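Local coordinates for protein ciona betagamma-crystallin (Ciona intestinalis, PDB 2BV2) that binds two calcium ions in a single betagamma-crystallin domain and probably serves as a structural component of the neuroectodermal visual system, at residues A[8-12]-A[63-67]. Residues are numbered along the deposited sequence; the frame is centred on the assembly and turned at random.
Sequences DVEFG and KYPNP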
loop_
_atom_site.group_PDB
_atom_site.type_symbol
_atom_site.label_atom_id
_atom_site.label_comp_id
_atom_site.label_asym_id
_atom_site.label_seq_id
_atom_site.Cartn_x
_atom_site.Cartn_y
_atom_site.Cartn_z
ATOM N N ASP A 8 0.300 10.826 -1.935
ATOM C CA ASP A 8 0.195 11.783 -0.838
ATOM C C ASP A 8 -0.807 11.331 0.234
ATOM O O ASP A 8 -1.699 10.549 -0.019
ATOM C CB ASP A 8 -0.263 13.150 -1.353
ATOM C CG ASP A 8 0.678 13.741 -2.408
ATOM O OD1 ASP A 8 1.857 13.300 -2.503
ATOM O OD2 ASP A 8 0.216 14.643 -3.155
ATOM N N VAL A 9 -0.658 11.896 1.423
ATOM C CA VAL A 9 -1.626 11.723 2.490
ATOM C C VAL A 9 -3.019 12.209 2.068
ATOM O O VAL A 9 -3.194 12.981 1.100
ATOM C CB VAL A 9 -1.192 12.433 3.811
ATOM C CG1 VAL A 9 0.129 11.901 4.282
ATOM C CG2 VAL A 9 -1.157 13.938 3.647
ATOM N N GLU A 10 -4.027 11.736 2.800
ATOM C CA GLU A 10 -5.410 12.156 2.554
ATOM C C GLU A 10 -5.861 11.875 1.126
ATOM O O GLU A 10 -6.688 12.603 0.576
ATOM C CB GLU A 10 -5.608 13.634 2.930
ATOM C CG GLU A 10 -5.335 13.917 4.414
ATOM C CD GLU A 10 -6.422 13.372 5.361
ATOM O OE1 GLU A 10 -7.463 12.868 4.885
ATOM O OE2 GLU A 10 -6.236 13.465 6.597
ATOM N N PHE A 11 -5.306 10.811 0.540
ATOM C CA PHE A 11 -5.744 10.295 -0.770
ATOM C C PHE A 11 -5.519 11.289 -1.919
ATOM O O PHE A 11 -6.215 11.287 -2.929
ATOM C CB PHE A 11 -7.189 9.816 -0.683
ATOM C CG PHE A 11 -7.508 9.197 0.630
ATOM C CD1 PHE A 11 -8.295 9.861 1.544
ATOM C CD2 PHE A 11 -6.901 8.009 1.005
ATOM C CE1 PHE A 11 -8.543 9.306 2.785
ATOM C CE2 PHE A 11 -7.118 7.468 2.252
ATOM C CZ PHE A 11 -7.951 8.101 3.135
ATOM N N GLY A 12 -4.475 12.075 -1.767
ATOM C CA GLY A 12 -4.025 12.982 -2.808
ATOM C C GLY A 12 -2.929 12.414 -3.692
ATOM O O GLY A 12 -2.370 11.325 -3.447
ATOM N N LYS A 63 -10.473 3.281 4.735
ATOM C CA LYS A 63 -9.554 4.317 4.347
ATOM C C LYS A 63 -8.463 4.527 5.404
ATOM O O LYS A 63 -8.708 4.488 6.609
ATOM C CB LYS A 63 -10.311 5.619 4.094
ATOM C CG LYS A 63 -11.357 5.508 2.994
ATOM C CD LYS A 63 -12.001 6.859 2.661
ATOM C CE LYS A 63 -13.021 6.740 1.501
ATOM N NZ LYS A 63 -13.782 8.010 1.180
ATOM N N TYR A 64 -7.256 4.753 4.902
ATOM C CA TYR A 64 -6.051 4.910 5.707
ATOM C C TYR A 64 -5.377 6.203 5.227
ATOM O O TYR A 64 -4.579 6.184 4.273
ATOM C CB TYR A 64 -5.143 3.699 5.489
ATOM C CG TYR A 64 -5.731 2.395 5.980
ATOM C CD1 TYR A 64 -6.564 1.635 5.164
ATOM C CD2 TYR A 64 -5.444 1.922 7.250
ATOM C CE1 TYR A 64 -7.095 0.431 5.609
ATOM C CE2 TYR A 64 -5.965 0.738 7.714
ATOM C CZ TYR A 64 -6.790 -0.015 6.895
ATOM O OH TYR A 64 -7.322 -1.222 7.374
ATOM N N PRO A 65 -5.731 7.341 5.855
ATOM C CA PRO A 65 -5.316 8.646 5.336
ATOM C C PRO A 65 -3.845 9.031 5.519
ATOM O O PRO A 65 -3.400 10.011 4.920
ATOM C CB PRO A 65 -6.221 9.626 6.098
ATOM C CG PRO A 65 -6.545 8.946 7.365
ATOM C CD PRO A 65 -6.593 7.471 7.053
ATOM N N ASN A 66 -3.116 8.297 6.352
ATOM C CA ASN A 66 -1.671 8.508 6.519
ATOM C C ASN A 66 -1.014 7.209 6.986
ATOM O O ASN A 66 -1.715 6.276 7.385
ATOM C CB ASN A 66 -1.416 9.653 7.483
ATOM C CG ASN A 66 -2.175 9.494 8.760
ATOM O OD1 ASN A 66 -2.176 8.429 9.336
ATOM N ND2 ASN A 66 -2.850 10.556 9.202
ATOM N N PRO A 67 0.328 7.120 6.902
ATOM C CA PRO A 67 0.959 5.845 7.262
ATOM C C PRO A 67 0.737 5.415 8.734
ATOM O O PRO A 67 0.597 4.210 9.022
ATOM C CB PRO A 67 2.443 6.079 6.947
ATOM C CG PRO A 67 2.468 7.244 5.993
ATOM C CD PRO A 67 1.312 8.107 6.425
#
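Val-9, Glu-10 and Phe-11, in the loop joining strands 2-6 and 15-18, pack against Lys-63 to Asn-66 in a surface contact where edge strand 62-64 gives way to loop. One hydrogen bond links the two backbones: Glu-10 N donates to Pro-65 O at 2.8 Å, nearly straight at 175° and meeting a lone pair of the oxygen in the plane of its carbonyl. Val-9 CB lies against the same oxygen at 3.5 Å. Phe-11 CZ meets Pro-65 CA at 3.5 Å and Lys-63 CB at 3.6 Å, while CE2 approaches Tyr-64 O. With CG roughly anti to the carbonyl carbon (chi1 -36°), the ring runs alongside the Pro-65 side chain and at about a right angle to that of Lys-63. Shortening Phe-11 to an alanine is likely to strip the apolar contact from Pro-65 and from Lys-63 CB, and to leave Ile-38 without the ring it touches. Glu-10 bends at chi2 (-72°), bringing its carboxylate against Pro-65, where OE1 lies 3.7 Å from Pro-65 CB. Ser-36 OG bonds Asp-8 O and Phe-11 N, tying the turn to strand 36-41. This is the folded first hairpin of a betagamma-crystallin Greek key, laid over its sheet against the strand contributed by the second motif.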